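Local coordinates for protein putative glycoside hydrolase (Bacteroides ovatus, PDB 4ONZ) that is a putative glycoside hydrolase whose specific function is not established, probably built as a five-bladed beta-propeller like its family relatives, at residues Val133-Leu146 and Phe172-Thr184. Sequence-based numbering, arbitrary orientation. Where two conformers were deposited one is given.
Sequences VMLYTAWNRKKARL and FNNLFCKSGSILT
Lys143 meets the turn at Asn174 along its whole length. Its CB and CG pass Asn174 OD1, CG at 3.5 Å; CD and CE then run beside the backbone Asn174 O, while CD also touches Phe176 CB and lies at the edge of the Phe176 ring, near its plane; finally NZ donates to Asn174 O at 2.7 Å, with a C=O...N angle of 167°. Bends at chi2 and chi4 fold the chain back far enough for this reach. Arg145 holds the same type I turn from another position: NH1 donates to Asn173 O at 3.0 Å, in the carbonyl plane, whereas its approach to Asn174 OD1 has too poor an angle for a bond. That OD1 instead accepts from a water that also links to Asn140 ND2.

Next to the turn, Ala144 CB sits over one face of the Phe176 ring, 3.7 Å from its centroid and 20° off the normal, a CH-pi contact. Ala144 O accepts from Cys177 N at 2.7 Å, and Leu146 N points almost straight at Cys177 SG (3.5 Å, 175°). Farther along, direct bonding gives way to water: one bridges Thr137 OG1 and Ser179 N, another Gly180 N and, weakly, Leu135 O. The axes of strands 133-139 and 180-184, nearly antiparallel, come no closer than 7.3 Å, and Ile182 CD1 closes the end against Leu135 CD2 (3.7 Å) and Val133.

The contact thus joins two neighbouring propeller sheets. Two basic side chains bind neutral backbone carbonyls at the turn, so hydrogen bonding to carbonyl dipoles, rather than salt bridging, fastens its polar end, while waters and aliphatic groups fill the widening seam.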
ATOM      1  N   VAL A 133      -0.961 -11.813  -3.873  1.00 17.74           N
ATOM      2  CA  VAL A 133      -0.220 -11.026  -4.851  1.00 16.25           C
ATOM      3  C   VAL A 133       0.266  -9.746  -4.189  1.00 16.99           C
ATOM      4  O   VAL A 133      -0.540  -8.993  -3.629  1.00 16.51           O
ATOM      5  CB  VAL A 133      -1.101 -10.667  -6.068  1.00 16.93           C
ATOM      6  CG1 VAL A 133      -0.280  -9.906  -7.106  1.00 16.19           C
ATOM      7  CG2 VAL A 133      -1.666 -11.931  -6.700  1.00 18.23           C
HETATM    8  N   MSE A 134       1.575  -9.505  -4.264  1.00 14.80           N
HETATM    9  CA  MSE A 134       2.170  -8.311  -3.703  1.00 14.40           C
HETATM   10  C   MSE A 134       2.668  -7.414  -4.799  1.00 15.36           C
HETATM   11  O   MSE A 134       3.414  -7.845  -5.685  1.00 14.12           O
HETATM   12  CB  MSE A 134       3.337  -8.639  -2.781  1.00 14.19           C
HETATM   13  CG  MSE A 134       4.011  -7.380  -2.226  1.00 14.72           C
HETATM   14 SE   MSE A 134       5.661  -7.886  -1.303  0.75 12.43          SE
HETATM   15  CE  MSE A 134       4.923  -8.790   0.263  1.00 15.17           C
ATOM     16  N   LEU A 135       2.215  -6.164  -4.749  1.00 13.94           N
ATOM     17  CA  LEU A 135       2.717  -5.088  -5.598  1.00 13.90           C
ATOM     18  C   LEU A 135       3.589  -4.260  -4.665  1.00 13.53           C
ATOM     19  O   LEU A 135       3.120  -3.829  -3.604  1.00 13.31           O
ATOM     20  CB  LEU A 135       1.595  -4.228  -6.173  1.00 15.04           C
ATOM     21  CG  LEU A 135       0.940  -4.677  -7.483  1.00 16.76           C
ATOM     22  CD1 LEU A 135       1.843  -4.401  -8.669  1.00 15.38           C
ATOM     23  CD2 LEU A 135       0.556  -6.146  -7.446  1.00 18.88           C
ATOM     24  N   TYR A 136       4.843  -4.064  -5.054  1.00 12.59           N
ATOM     25  CA  TYR A 136       5.813  -3.339  -4.261  1.00 14.23           C
ATOM     26  C   TYR A 136       6.760  -2.542  -5.167  1.00 14.02           C
ATOM     27  O   TYR A 136       6.700  -2.622  -6.388  1.00 15.93           O
ATOM     28  CB  TYR A 136       6.611  -4.324  -3.364  1.00 13.81           C
ATOM     29  CG  TYR A 136       7.539  -5.268  -4.107  1.00 14.68           C
ATOM     30  CD1 TYR A 136       7.067  -6.452  -4.679  1.00 13.64           C
ATOM     31  CD2 TYR A 136       8.891  -4.983  -4.236  1.00 14.12           C
ATOM     32  CE1 TYR A 136       7.931  -7.311  -5.361  1.00 16.03           C
ATOM     33  CE2 TYR A 136       9.756  -5.844  -4.895  1.00 14.93           C
ATOM     34  CZ  TYR A 136       9.273  -7.001  -5.464  1.00 15.63           C
ATOM     35  OH  TYR A 136      10.140  -7.847  -6.130  1.00 18.39           O
ATOM     36  N   THR A 137       7.637  -1.765  -4.559  1.00 13.50           N
ATOM     37  CA  THR A 137       8.585  -0.971  -5.321  1.00 13.59           C
ATOM     38  C   THR A 137       9.967  -1.606  -5.264  1.00 13.47           C
ATOM     39  O   THR A 137      10.480  -1.851  -4.170  1.00 15.80           O
ATOM     40  CB  THR A 137       8.694   0.438  -4.717  1.00 13.67           C
ATOM     41  OG1 THR A 137       7.391   1.015  -4.614  1.00 16.14           O
ATOM     42  CG2 THR A 137       9.602   1.335  -5.556  1.00 15.45           C
ATOM     43  N   ALA A 138      10.544  -1.893  -6.433  1.00 12.76           N
ATOM     44  CA  ALA A 138      11.921  -2.385  -6.540  1.00 13.45           C
ATOM     45  C   ALA A 138      12.782  -1.141  -6.733  1.00 14.87           C
ATOM     46  O   ALA A 138      12.486  -0.305  -7.592  1.00 15.85           O
ATOM     47  CB  ALA A 138      12.071  -3.325  -7.723  1.00 14.22           C
ATOM     48  N   TRP A 139      13.825  -1.004  -5.924  1.00 14.85           N
ATOM     49  CA  TRP A 139      14.674   0.184  -5.944  1.00 15.53           C
ATOM     50  C   TRP A 139      16.119  -0.196  -6.210  1.00 16.86           C
ATOM     51  O   TRP A 139      16.745  -0.864  -5.395  1.00 17.06           O
ATOM     52  CB  TRP A 139      14.524   0.902  -4.599  1.00 16.90           C
ATOM     53  CG  TRP A 139      15.300   2.160  -4.357  1.00 18.22           C
ATOM     54  CD1 TRP A 139      15.992   2.477  -3.220  1.00 20.64           C
ATOM     55  CD2 TRP A 139      15.454   3.283  -5.242  1.00 19.07           C
ATOM     56  NE1 TRP A 139      16.552   3.723  -3.338  1.00 22.78           N
ATOM     57  CE2 TRP A 139      16.245   4.237  -4.569  1.00 21.92           C
ATOM     58  CE3 TRP A 139      14.984   3.580  -6.524  1.00 20.55           C
ATOM     59  CZ2 TRP A 139      16.581   5.471  -5.138  1.00 23.38           C
ATOM     60  CZ3 TRP A 139      15.328   4.805  -7.095  1.00 22.64           C
ATOM     61  CH2 TRP A 139      16.124   5.731  -6.401  1.00 24.04           C
ATOM     62  N   ASN A 140      16.642   0.238  -7.353  1.00 16.60           N
ATOM     63  CA  ASN A 140      18.033  -0.052  -7.730  1.00 18.51           C
ATOM     64  C   ASN A 140      18.908   1.202  -7.696  1.00 20.42           C
ATOM     65  O   ASN A 140      20.013   1.210  -8.248  1.00 20.86           O
ATOM     66  CB  ASN A 140      18.072  -0.689  -9.125  1.00 19.42           C
ATOM     67  CG  ASN A 140      17.614   0.254 -10.225  1.00 19.67           C
ATOM     68  OD1 ASN A 140      17.338   1.435  -9.986  1.00 19.02           O
ATOM     69  ND2 ASN A 140      17.530  -0.266 -11.446  1.00 22.94           N
ATOM     70  N   ARG A 141      18.374   2.232  -7.034  1.00 22.24           N
ATOM     71  CA  ARG A 141      19.003   3.559  -6.896  0.50 22.36           C
ATOM     72  C   ARG A 141      19.059   4.364  -8.196  1.00 23.12           C
ATOM     73  O   ARG A 141      19.641   5.441  -8.226  1.00 22.28           O
ATOM     74  CB  ARG A 141      20.387   3.490  -6.237  0.50 23.51           C
ATOM     75  CG  ARG A 141      20.364   2.833  -4.873  0.50 23.19           C
ATOM     76  CD  ARG A 141      21.578   3.211  -4.044  0.50 25.29           C
ATOM     77  NE  ARG A 141      21.745   2.312  -2.910  0.50 24.81           N
ATOM     78  CZ  ARG A 141      20.889   2.223  -1.900  0.50 25.27           C
ATOM     79  NH1 ARG A 141      19.792   2.964  -1.884  0.50 26.44           N
ATOM     80  NH2 ARG A 141      21.125   1.371  -0.915  0.50 26.42           N
ATOM     81  N   LYS A 142      18.466   3.829  -9.262  1.00 21.35           N
ATOM     82  CA  LYS A 142      18.357   4.544 -10.535  0.60 22.26           C
ATOM     83  C   LYS A 142      16.873   4.875 -10.767  1.00 21.98           C
ATOM     84  O   LYS A 142      16.522   6.033 -10.964  1.00 22.38           O
ATOM     85  CB  LYS A 142      18.967   3.741 -11.695  0.60 22.68           C
ATOM     86  CG  LYS A 142      20.490   3.644 -11.605  0.60 24.14           C
ATOM     87  CD  LYS A 142      21.126   2.943 -12.797  0.60 24.19           C
ATOM     88  CE  LYS A 142      22.647   3.054 -12.747  0.60 24.49           C
ATOM     89  NZ  LYS A 142      23.311   2.398 -13.905  0.60 25.12           N
ATOM     90  N   LYS A 143      16.017   3.853 -10.718  1.00 21.63           N
ATOM     91  CA  LYS A 143      14.570   4.016 -10.879  0.50 20.88           C
ATOM     92  C   LYS A 143      13.820   3.183  -9.835  1.00 19.35           C
ATOM     93  O   LYS A 143      14.221   2.064  -9.515  1.00 19.11           O
ATOM     94  CB  LYS A 143      14.124   3.583 -12.282  0.50 21.98           C
ATOM     95  CG  LYS A 143      14.526   4.510 -13.425  0.50 23.55           C
ATOM     96  CD  LYS A 143      13.718   5.799 -13.422  0.50 24.51           C
ATOM     97  CE  LYS A 143      14.095   6.726 -14.571  0.50 25.96           C
ATOM     98  NZ  LYS A 143      13.663   6.238 -15.911  0.50 25.64           N
ATOM     99  N   ALA A 144      12.742   3.746  -9.300  1.00 17.91           N
ATOM    100  CA  ALA A 144      11.863   3.051  -8.373  1.00 17.85           C
ATOM    101  C   ALA A 144      10.786   2.527  -9.334  1.00 16.20           C
ATOM    102  O   ALA A 144      10.204   3.315 -10.105  1.00 16.55           O
ATOM    103  CB  ALA A 144      11.282   4.008  -7.363  1.00 19.01           C
ATOM    104  N   ARG A 145      10.554   1.213  -9.332  1.00 14.49           N
ATOM    105  CA  ARG A 145       9.636   0.598 -10.301  1.00 14.69           C
ATOM    106  C   ARG A 145       8.713  -0.445  -9.673  1.00 14.54           C
ATOM    107  O   ARG A 145       9.136  -1.248  -8.859  1.00 13.61           O
ATOM    108  CB  ARG A 145      10.439  -0.035 -11.460  1.00 15.60           C
ATOM    109  CG  ARG A 145      11.320   0.950 -12.237  1.00 16.56           C
ATOM    110  CD  ARG A 145      12.126   0.281 -13.346  1.00 16.63           C
ATOM    111  NE  ARG A 145      13.233  -0.499 -12.799  1.00 17.58           N
ATOM    112  CZ  ARG A 145      14.095  -1.203 -13.523  1.00 18.21           C
ATOM    113  NH1 ARG A 145      13.986  -1.261 -14.846  1.00 18.92           N
ATOM    114  NH2 ARG A 145      15.071  -1.865 -12.908  1.00 20.59           N
ATOM    115  N   LEU A 146       7.442  -0.394 -10.060  1.00 14.64           N
ATOM    116  CA  LEU A 146       6.442  -1.304  -9.535  0.50 14.66           C
ATOM    117  C   LEU A 146       6.771  -2.752  -9.935  1.00 15.72           C
ATOM    118  O   LEU A 146       6.988  -3.047 -11.122  1.00 15.74           O
ATOM    119  CB  LEU A 146       5.065  -0.880 -10.031  0.50 14.25           C
ATOM    120  CG  LEU A 146       3.842  -1.516  -9.384  0.50 13.13           C
ATOM    121  CD1 LEU A 146       3.808  -1.286  -7.877  0.50 12.64           C
ATOM    122  CD2 LEU A 146       2.595  -0.940 -10.035  0.50 13.30           C
ATOM    123  N   PHE A 172       7.028   0.931 -20.729  1.00 17.94           N
ATOM    124  CA  PHE A 172       7.195   1.445 -19.371  1.00 17.60           C
ATOM    125  C   PHE A 172       8.094   0.610 -18.481  1.00 18.10           C
ATOM    126  O   PHE A 172       7.998   0.707 -17.251  1.00 16.85           O
ATOM    127  CB  PHE A 172       5.816   1.585 -18.722  1.00 17.40           C
ATOM    128  CG  PHE A 172       4.880   2.467 -19.493  1.00 18.25           C
ATOM    129  CD1 PHE A 172       5.067   3.845 -19.512  1.00 19.68           C
ATOM    130  CD2 PHE A 172       3.800   1.932 -20.182  1.00 18.39           C
ATOM    131  CE1 PHE A 172       4.196   4.670 -20.216  1.00 20.20           C
ATOM    132  CE2 PHE A 172       2.929   2.746 -20.876  1.00 20.20           C
ATOM    133  CZ  PHE A 172       3.130   4.116 -20.897  1.00 20.29           C
ATOM    134  N   ASN A 173       9.005  -0.157 -19.080  1.00 18.63           N
ATOM    135  CA  ASN A 173       9.890  -1.026 -18.292  1.00 19.01           C
ATOM    136  C   ASN A 173      10.990  -0.270 -17.526  1.00 18.49           C
ATOM    137  O   ASN A 173      11.700  -0.875 -16.729  1.00 18.95           O
ATOM    138  CB  ASN A 173      10.448  -2.200 -19.126  1.00 21.11           C
ATOM    139  CG  ASN A 173      11.520  -1.794 -20.125  1.00 23.75           C
ATOM    140  OD1 ASN A 173      11.978  -0.649 -20.172  1.00 23.58           O
ATOM    141  ND2 ASN A 173      11.938  -2.762 -20.941  1.00 28.60           N
ATOM    142  N   ASN A 174      11.143   1.036 -17.771  1.00 18.65           N
ATOM    143  CA  ASN A 174      12.071   1.838 -16.970  1.00 18.91           C
ATOM    144  C   ASN A 174      11.405   3.118 -16.458  1.00 18.66           C
ATOM    145  O   ASN A 174      12.080   4.101 -16.101  1.00 18.85           O
ATOM    146  CB  ASN A 174      13.405   2.123 -17.679  1.00 21.02           C
ATOM    147  CG  ASN A 174      14.541   2.355 -16.692  1.00 23.03           C
ATOM    148  OD1 ASN A 174      14.562   1.759 -15.609  1.00 21.87           O
ATOM    149  ND2 ASN A 174      15.508   3.193 -17.067  1.00 24.97           N
ATOM    150  N   LEU A 175      10.076   3.075 -16.390  1.00 17.16           N
ATOM    151  CA  LEU A 175       9.277   4.148 -15.833  1.00 17.61           C
ATOM    152  C   LEU A 175       9.394   4.139 -14.304  1.00 17.21           C
ATOM    153  O   LEU A 175       9.203   3.087 -13.670  1.00 16.64           O
ATOM    154  CB  LEU A 175       7.788   3.938 -16.176  1.00 18.63           C
ATOM    155  CG  LEU A 175       6.807   4.941 -15.546  1.00 19.35           C
ATOM    156  CD1 LEU A 175       6.992   6.327 -16.152  1.00 20.13           C
ATOM    157  CD2 LEU A 175       5.358   4.495 -15.676  1.00 19.76           C
ATOM    158  N   PHE A 176       9.677   5.301 -13.718  1.00 17.65           N
ATOM    159  CA  PHE A 176       9.671   5.477 -12.261  1.00 16.68           C
ATOM    160  C   PHE A 176       8.196   5.396 -11.844  1.00 17.14           C
ATOM    161  O   PHE A 176       7.370   6.193 -12.286  1.00 17.53           O
ATOM    162  CB  PHE A 176      10.267   6.841 -11.902  1.00 20.22           C
ATOM    163  CG  PHE A 176      10.560   7.037 -10.437  1.00 20.29           C
ATOM    164  CD1 PHE A 176       9.531   7.228  -9.524  1.00 20.81           C
ATOM    165  CD2 PHE A 176      11.883   7.105  -9.984  1.00 22.91           C
ATOM    166  CE1 PHE A 176       9.808   7.429  -8.180  1.00 21.29           C
ATOM    167  CE2 PHE A 176      12.167   7.323  -8.648  1.00 22.60           C
ATOM    168  CZ  PHE A 176      11.122   7.475  -7.742  1.00 22.76           C
ATOM    169  N   CYS A 177       7.857   4.410 -11.019  1.00 16.60           N
ATOM    170  CA  CYS A 177       6.480   4.201 -10.592  1.00 17.30           C
ATOM    171  C   CYS A 177       6.415   3.360  -9.325  1.00 17.34           C
ATOM    172  O   CYS A 177       7.345   2.615  -8.999  1.00 15.45           O
ATOM    173  CB  CYS A 177       5.644   3.556 -11.708  1.00 17.78           C
ATOM    174  SG  CYS A 177       6.277   1.990 -12.354  1.00 16.32           S
ATOM    175  N   LYS A 178       5.305   3.503  -8.613  1.00 17.91           N
ATOM    176  CA  LYS A 178       5.096   2.815  -7.348  1.00 18.60           C
ATOM    177  C   LYS A 178       3.626   2.859  -6.947  1.00 18.63           C
ATOM    178  O   LYS A 178       2.825   3.535  -7.599  1.00 17.68           O
ATOM    179  CB  LYS A 178       5.927   3.478  -6.249  1.00 20.26           C
ATOM    180  CG  LYS A 178       5.653   4.958  -6.065  1.00 21.24           C
ATOM    181  CD  LYS A 178       6.458   5.589  -4.940  1.00 24.21           C
ATOM    182  CE  LYS A 178       7.956   5.488  -5.147  1.00 23.04           C
ATOM    183  NZ  LYS A 178       8.656   6.192  -4.041  1.00 24.18           N
ATOM    184  N   SER A 179       3.304   2.107  -5.891  1.00 15.66           N
ATOM    185  CA  SER A 179       1.990   2.105  -5.249  1.00 16.00           C
ATOM    186  C   SER A 179       0.848   1.537  -6.089  1.00 17.29           C
ATOM    187  O   SER A 179       0.086   2.286  -6.721  1.00 16.44           O
ATOM    188  CB  SER A 179       1.669   3.515  -4.760  1.00 17.01           C
ATOM    189  OG  SER A 179       2.790   4.065  -4.062  1.00 17.90           O
ATOM    190  N   GLY A 180       0.727   0.212  -6.074  1.00 15.55           N
ATOM    191  CA  GLY A 180      -0.312  -0.496  -6.833  1.00 16.22           C
ATOM    192  C   GLY A 180      -1.440  -1.027  -5.964  1.00 17.14           C
ATOM    193  O   GLY A 180      -1.195  -1.834  -5.074  1.00 19.23           O
ATOM    194  N   SER A 181      -2.669  -0.582  -6.239  1.00 17.08           N
ATOM    195  CA  SER A 181      -3.858  -0.986  -5.470  1.00 17.04           C
ATOM    196  C   SER A 181      -4.850  -1.824  -6.285  1.00 17.13           C
ATOM    197  O   SER A 181      -5.706  -1.294  -7.017  1.00 16.67           O
ATOM    198  CB  SER A 181      -4.567   0.246  -4.923  1.00 17.59           C
ATOM    199  OG  SER A 181      -3.702   0.963  -4.084  1.00 18.48           O
ATOM    200  N   ILE A 182      -4.739  -3.138  -6.140  1.00 16.44           N
ATOM    201  CA  ILE A 182      -5.595  -4.070  -6.864  1.00 17.16           C
ATOM    202  C   ILE A 182      -7.035  -3.947  -6.359  1.00 17.96           C
ATOM    203  O   ILE A 182      -7.251  -3.644  -5.188  1.00 17.88           O
ATOM    204  CB  ILE A 182      -5.088  -5.513  -6.708  1.00 16.48           C
ATOM    205  CG1 ILE A 182      -3.682  -5.634  -7.295  1.00 18.27           C
ATOM    206  CG2 ILE A 182      -6.030  -6.480  -7.402  1.00 17.67           C
ATOM    207  CD1 ILE A 182      -3.029  -6.973  -7.054  1.00 17.52           C
ATOM    208  N   LEU A 183      -7.999  -4.117  -7.261  1.00 17.89           N
ATOM    209  CA  LEU A 183      -9.416  -4.063  -6.896  1.00 19.25           C
ATOM    210  C   LEU A 183      -9.809  -5.335  -6.135  1.00 18.97           C
ATOM    211  O   LEU A 183      -9.481  -6.448  -6.560  1.00 17.65           O
ATOM    212  CB  LEU A 183     -10.309  -3.905  -8.132  1.00 18.99           C
ATOM    213  CG  LEU A 183     -11.819  -3.836  -7.857  1.00 20.38           C
ATOM    214  CD1 LEU A 183     -12.151  -2.661  -6.956  1.00 21.83           C
ATOM    215  CD2 LEU A 183     -12.583  -3.737  -9.160  1.00 21.99           C
ATOM    216  N   THR A 184     -10.508  -5.145  -5.013  1.00 20.01           N
ATOM    217  CA  THR A 184     -10.989  -6.233  -4.170  1.00 19.55           C
ATOM    218  C   THR A 184     -12.456  -6.011  -3.791  1.00 22.85           C
ATOM    219  O   THR A 184     -13.029  -4.931  -4.026  1.00 21.89           O
ATOM    220  CB  THR A 184     -10.187  -6.364  -2.853  1.00 19.05           C
ATOM    221  OG1 THR A 184     -10.416  -5.209  -2.032  1.00 19.54           O
ATOM    222  CG2 THR A 184      -8.678  -6.526  -3.111  1.00 19.77           C
TER
HETATM  223  O   HOH W   1       2.505  -1.133  -4.311  1.00 12.47           O
HETATM  224  O   HOH W   2       4.983   0.257  -4.092  1.00 14.16           O
HETATM  225  O   HOH W   3      16.718   1.430 -13.669  1.00 23.40           O
HETATM  226  O   HOH W   4      10.634   7.596 -15.343  1.00 21.90           O